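Local coordinates for protein DNA replication factor Cdt1 (Mus musculus, PDB 3A4C) that licenses DNA replication by promoting, with CDC6 and the origin recognition complex, the loading of the MCM complex onto DNA, the chain being its C-terminal winged-helix domain, at residues L34-E37 against V38-R42; G54-E57 against K58-L62. All coordinates share one frame; numbering follows the deposited sequence.

Interaction 1 (L34-E37 against V38-R42); sequences LTME and VVCAR
T35 is the N-cap of helix 36-45, at the end of strand 33-35, and its hydroxyl takes the amide of V38: V38 N donates to T35 OG1 over 3.2 Å with an angle of 160° at the hydrogen. The T35 hydroxyl can reach forward to this amide of the first turn because it stands between its own backbone N and carbonyl carbon (chi1 67°), which also brings it alongside V38 CG2. The carbonyl of T35 takes the next amide, V39 N to T35 O at 2.9 Å, and the helix continues with C40 N on M36 O and A41 N on E37 O. Just before the cap, L34 is still on the strand, and its CB presses on V39 CG2 at 3.5 Å, a tight carbon pair. Its branched end meets R42 at about a right angle, L34 CD1 lying 3.7 Å from R42 NH1, while the extended arginine forms a salt bridge with E29. On another side of the helix M36 SD meets C40 SG at 3.8 Å. A short first strand that leads into the second helix and pairs with strand 79-84 of the wing hairpin, here L34 with V82, is characteristic of the winged-helix fold.

Interaction 2 (G54-E57 against K58-L62); sequences GEME and KHLVL
G54 O receives the amide of K58 across one turn of helix 53-66, a rather long bond of 3.3 Å between K58 N and G54 O. The first methylenes of the lysine run past the same carbonyl, with K58 CG 3.6 Å from G54 O, before the chain bends at its end.

The carbonyl of E55 is held twice by one residue. H59 N reaches E55 O in the ordinary helical manner, and H59 ND1 donates to E55 O over 2.7 Å with an angle of 166° at the hydrogen. The two donors come from opposite faces of the carbonyl plane, the ring nitrogen lying 40° out of it, whereas E55 O sits at the edge of the imidazole and in its plane. With CG beside the backbone N (chi1 -71°), the H59 ring folds back along the helix toward this oxygen. ND1 therefore carries a proton, and NE2 is hydrogen-bonded to R14 NH2 of helix 3-27, so both ring nitrogens are engaged and the rotation of the ring is fixed. The carboxylate of E55 turns to S52 N just ahead of the helix.

In this winged-helix domain the next residue, M56, belongs to the buried side that packs on helix 36-45, where it touches V44. M56 O accepts from L60 N nearly in line with its C=O bond, and the side chains cross obliquely, M56 CG meeting L60 CD1 at 3.8 Å. L60 CD1 also rests 3.2 Å from M56 O.

E57 O takes V61 N at 2.9 Å, and V61 CG2 lies beside the same oxygen, while the extended side chain of E57 runs outward.

From the N terminus, helix 3-27 comes first, then strand 33-35 turns into helix 36-45 at interaction 1; the chain next loops round to helix 53-66, which holds interaction 2. The two contacts are in series, neither nesting nor crossing. Interaction 2 stays within single helical turns, whereas interaction 1 runs from the strand end to the second turn of its helix; neither closes a longer loop. Their centres lie about 11 Å apart, yet they touch: M36 CE meets L60 CB at 3.4 Å, and C40 SG lies against the backbone CA of E57. L60 packs among M36, V39 and C40, tying the two helices together. Both contacts lean on helix 3-27, and interaction 1 also continues into the antiparallel sheet through strand 79-84.

Interaction 1 (L34-E37 against V38-R42)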
ATOM      1  N   LEU A  34      -2.971 -10.579   6.684  1.00 13.27           N
ATOM      2  CA  LEU A  34      -1.579 -10.848   7.027  1.00 13.27           C
ATOM      3  C   LEU A  34      -1.093  -9.724   7.920  1.00 10.71           C
ATOM      4  O   LEU A  34      -1.567  -8.602   7.799  1.00 12.69           O
ATOM      5  CB  LEU A  34      -0.711 -10.887   5.768  1.00 11.01           C
ATOM      6  CG  LEU A  34      -0.936 -12.016   4.765  1.00 15.08           C
ATOM      7  CD1 LEU A  34      -0.171 -11.701   3.481  1.00 15.04           C
ATOM      8  CD2 LEU A  34      -0.512 -13.345   5.363  1.00 12.97           C
ATOM      9  N   THR A  35      -0.142 -10.004   8.810  1.00 11.21           N
ATOM     10  CA  THR A  35       0.427  -8.936   9.626  1.00 12.61           C
ATOM     11  C   THR A  35       1.225  -7.991   8.740  1.00 13.57           C
ATOM     12  O   THR A  35       1.761  -8.409   7.712  1.00 12.53           O
ATOM     13  CB  THR A  35       1.340  -9.474  10.736  1.00 14.04           C
ATOM     14  OG1 THR A  35       2.507 -10.063  10.149  1.00 14.57           O
ATOM     15  CG2 THR A  35       0.598 -10.519  11.576  1.00 14.26           C
ATOM     16  N   MET A  36       1.279  -6.722   9.137  1.00 11.69           N
ATOM     17  CA  MET A  36       2.065  -5.700   8.446  1.00 12.37           C
ATOM     18  C   MET A  36       3.506  -6.122   8.250  1.00 14.04           C
ATOM     19  O   MET A  36       4.080  -5.911   7.191  1.00 12.92           O
ATOM     20  CB  MET A  36       2.056  -4.398   9.237  1.00 16.29           C
ATOM     21  CG  MET A  36       1.267  -3.302   8.603  1.00 33.52           C
ATOM     22  SD  MET A  36       2.093  -2.765   7.097  1.00 26.72           S
ATOM     23  CE  MET A  36       1.163  -1.261   6.821  1.00 29.20           C
ATOM     24  N   GLU A  37       4.102  -6.693   9.289  1.00 14.42           N
ATOM     25  CA  GLU A  37       5.464  -7.191   9.181  1.00 15.68           C
ATOM     26  C   GLU A  37       5.610  -8.182   8.026  1.00 14.25           C
ATOM     27  O   GLU A  37       6.524  -8.063   7.209  1.00 15.11           O
ATOM     28  CB  GLU A  37       5.885  -7.857  10.491  1.00 16.86           C
ATOM     29  CG  GLU A  37       7.331  -8.286  10.509  1.00 24.30           C
ATOM     30  CD  GLU A  37       7.849  -8.502  11.915  1.00 30.23           C
ATOM     31  OE1 GLU A  37       9.050  -8.806  12.064  1.00 37.71           O
ATOM     32  OE2 GLU A  37       7.052  -8.364  12.868  1.00 28.79           O
ATOM     33  N   VAL A  38       4.717  -9.164   7.968  1.00 12.60           N
ATOM     34  CA  VAL A  38       4.777 -10.178   6.921  1.00 12.23           C
ATOM     35  C   VAL A  38       4.551  -9.563   5.549  1.00 13.71           C
ATOM     36  O   VAL A  38       5.280  -9.866   4.591  1.00 12.33           O
ATOM     37  CB  VAL A  38       3.765 -11.311   7.167  1.00 14.57           C
ATOM     38  CG1 VAL A  38       3.587 -12.158   5.906  1.00 14.02           C
ATOM     39  CG2 VAL A  38       4.230 -12.180   8.328  1.00 14.24           C
ATOM     40  N   VAL A  39       3.551  -8.692   5.458  1.00 12.18           N
ATOM     41  CA  VAL A  39       3.207  -8.085   4.176  1.00 13.14           C
ATOM     42  C   VAL A  39       4.398  -7.301   3.651  1.00 12.75           C
ATOM     43  O   VAL A  39       4.744  -7.391   2.470  1.00 12.10           O
ATOM     44  CB  VAL A  39       1.999  -7.135   4.298  1.00 12.38           C
ATOM     45  CG1 VAL A  39       1.812  -6.354   3.006  1.00 12.47           C
ATOM     46  CG2 VAL A  39       0.736  -7.913   4.654  1.00 13.09           C
ATOM     47  N   CYS A  40       5.033  -6.532   4.528  1.00 10.29           N
ATOM     48  CA  CYS A  40       6.155  -5.697   4.099  1.00 14.27           C
ATOM     49  C   CYS A  40       7.319  -6.555   3.632  1.00 12.27           C
ATOM     50  O   CYS A  40       7.984  -6.223   2.653  1.00 12.05           O
ATOM     51  CB  CYS A  40       6.610  -4.760   5.217  1.00 14.24           C
ATOM     52  SG  CYS A  40       5.460  -3.400   5.500  1.00 17.22           S
ATOM     53  N   ALA A  41       7.573  -7.646   4.347  1.00 11.34           N
ATOM     54  CA  ALA A  41       8.641  -8.570   3.966  1.00 11.21           C
ATOM     55  C   ALA A  41       8.349  -9.191   2.605  1.00 13.56           C
ATOM     56  O   ALA A  41       9.234  -9.311   1.757  1.00 14.77           O
ATOM     57  CB  ALA A  41       8.812  -9.650   5.025  1.00 13.38           C
ATOM     58  N   ARG A  42       7.101  -9.572   2.380  1.00 11.38           N
ATOM     59  CA  ARG A  42       6.735 -10.166   1.103  1.00 12.52           C
ATOM     60  C   ARG A  42       6.775  -9.143  -0.035  1.00 14.38           C
ATOM     61  O   ARG A  42       7.164  -9.463  -1.157  1.00 13.51           O
ATOM     62  CB  ARG A  42       5.357 -10.815   1.199  1.00 12.52           C
ATOM     63  CG  ARG A  42       5.373 -12.045   2.068  1.00 13.36           C
ATOM     64  CD  ARG A  42       4.057 -12.782   2.049  1.00 13.59           C
ATOM     65  NE  ARG A  42       4.035 -13.780   3.117  1.00 14.00           N
ATOM     66  CZ  ARG A  42       3.026 -14.609   3.348  1.00 15.54           C
ATOM     67  NH1 ARG A  42       1.955 -14.588   2.572  1.00 13.42           N
ATOM     68  NH2 ARG A  42       3.093 -15.461   4.356  1.00 12.96           N
TER

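Interaction 2 (G54-E57 against K58-L62)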
ATOM      1  N   GLY A  54      10.769  -1.139   6.597  1.00 20.10           N
ATOM      2  CA  GLY A  54      10.258   0.013   7.330  1.00 16.58           C
ATOM      3  C   GLY A  54       9.712   1.087   6.404  1.00 15.77           C
ATOM      4  O   GLY A  54       8.653   1.668   6.659  1.00 16.57           O
ATOM      5  N   GLU A  55      10.430   1.346   5.319  1.00 13.32           N
ATOM      6  CA  GLU A  55       9.980   2.310   4.323  1.00 14.62           C
ATOM      7  C   GLU A  55       8.769   1.783   3.571  1.00 14.07           C
ATOM      8  O   GLU A  55       7.888   2.545   3.209  1.00 14.16           O
ATOM      9  CB  GLU A  55      11.107   2.654   3.350  1.00 17.46           C
ATOM     10  CG  GLU A  55      12.233   3.451   3.985  1.00 20.18           C
ATOM     11  CD  GLU A  55      13.508   3.445   3.159  1.00 24.77           C
ATOM     12  OE1 GLU A  55      14.382   4.303   3.405  1.00 29.91           O
ATOM     13  OE2 GLU A  55      13.645   2.581   2.271  1.00 23.40           O
ATOM     14  N   MET A  56       8.736   0.477   3.329  1.00 13.35           N
ATOM     15  CA  MET A  56       7.569  -0.157   2.721  1.00 14.15           C
ATOM     16  C   MET A  56       6.337   0.028   3.614  1.00 13.34           C
ATOM     17  O   MET A  56       5.247   0.342   3.128  1.00 12.35           O
ATOM     18  CB  MET A  56       7.846  -1.644   2.465  1.00 13.59           C
ATOM     19  CG  MET A  56       6.760  -2.371   1.684  1.00 10.33           C
ATOM     20  SD  MET A  56       6.488  -1.683   0.034  1.00 12.29           S
ATOM     21  CE  MET A  56       7.945  -2.270  -0.838  1.00 13.14           C
ATOM     22  N   GLU A  57       6.505  -0.151   4.919  1.00 11.95           N
ATOM     23  CA  GLU A  57       5.380   0.044   5.831  1.00 12.67           C
ATOM     24  C   GLU A  57       4.806   1.437   5.660  1.00 10.75           C
ATOM     25  O   GLU A  57       3.595   1.619   5.633  1.00 12.45           O
ATOM     26  CB  GLU A  57       5.784  -0.156   7.295  1.00 14.01           C
ATOM     27  CG  GLU A  57       4.622   0.097   8.249  1.00 14.83           C
ATOM     28  CD  GLU A  57       4.944  -0.254   9.685  1.00 27.12           C
ATOM     29  OE1 GLU A  57       4.147  -0.980  10.314  1.00 34.69           O
ATOM     30  OE2 GLU A  57       5.989   0.197  10.184  1.00 28.68           O
ATOM     31  N   LYS A  58       5.684   2.422   5.551  1.00 11.35           N
ATOM     32  CA  LYS A  58       5.245   3.797   5.366  1.00 12.68           C
ATOM     33  C   LYS A  58       4.378   3.945   4.110  1.00 14.22           C
ATOM     34  O   LYS A  58       3.360   4.630   4.132  1.00 12.70           O
ATOM     35  CB  LYS A  58       6.450   4.733   5.301  1.00 15.46           C
ATOM     36  CG  LYS A  58       7.139   4.961   6.648  1.00 17.44           C
ATOM     37  CD  LYS A  58       8.371   5.843   6.466  1.00 21.89           C
ATOM     38  CE  LYS A  58       9.221   5.891   7.726  1.00 29.96           C
ATOM     39  NZ  LYS A  58       8.460   6.469   8.865  1.00 32.56           N
ATOM     40  N   HIS A  59       4.773   3.289   3.022  1.00  9.87           N
ATOM     41  CA  HIS A  59       3.998   3.354   1.777  1.00  8.54           C
ATOM     42  C   HIS A  59       2.662   2.644   1.884  1.00 10.18           C
ATOM     43  O   HIS A  59       1.675   3.075   1.288  1.00 11.27           O
ATOM     44  CB  HIS A  59       4.791   2.773   0.608  1.00 10.51           C
ATOM     45  CG  HIS A  59       5.931   3.635   0.178  1.00 11.79           C
ATOM     46  ND1 HIS A  59       7.062   3.803   0.947  1.00 14.92           N
ATOM     47  CD2 HIS A  59       6.108   4.394  -0.929  1.00 13.83           C
ATOM     48  CE1 HIS A  59       7.892   4.623   0.327  1.00 15.44           C
ATOM     49  NE2 HIS A  59       7.335   4.997  -0.812  1.00 13.10           N
ATOM     50  N   LEU A  60       2.644   1.526   2.597  1.00 10.08           N
ATOM     51  CA  LEU A  60       1.408   0.779   2.797  1.00 11.62           C
ATOM     52  C   LEU A  60       0.424   1.600   3.601  1.00 10.97           C
ATOM     53  O   LEU A  60      -0.773   1.551   3.353  1.00 10.08           O
ATOM     54  CB  LEU A  60       1.675  -0.529   3.543  1.00 13.92           C
ATOM     55  CG  LEU A  60       1.935  -1.773   2.698  1.00 23.96           C
ATOM     56  CD1 LEU A  60       3.040  -1.491   1.719  1.00 26.98           C
ATOM     57  CD2 LEU A  60       2.293  -2.944   3.591  1.00 22.79           C
ATOM     58  N   VAL A  61       0.933   2.326   4.592  1.00 10.25           N
ATOM     59  CA  VAL A  61       0.083   3.195   5.393  1.00  8.35           C
ATOM     60  C   VAL A  61      -0.488   4.320   4.537  1.00 10.54           C
ATOM     61  O   VAL A  61      -1.660   4.667   4.660  1.00 10.79           O
ATOM     62  CB  VAL A  61       0.840   3.776   6.594  1.00 12.12           C
ATOM     63  CG1 VAL A  61       0.066   4.942   7.190  1.00 13.77           C
ATOM     64  CG2 VAL A  61       1.066   2.688   7.651  1.00 13.88           C
ATOM     65  N   LEU A  62       0.334   4.892   3.660  1.00  9.76           N
ATOM     66  CA  LEU A  62      -0.165   5.898   2.718  1.00 10.21           C
ATOM     67  C   LEU A  62      -1.292   5.324   1.869  1.00 12.31           C
ATOM     68  O   LEU A  62      -2.304   5.974   1.636  1.00 14.27           O
ATOM     69  CB  LEU A  62       0.956   6.391   1.806  1.00 12.10           C
ATOM     70  CG  LEU A  62       2.056   7.243   2.428  1.00 18.67           C
ATOM     71  CD1 LEU A  62       2.897   7.878   1.302  1.00 21.79           C
ATOM     72  CD2 LEU A  62       1.454   8.319   3.305  1.00 17.60           C
TER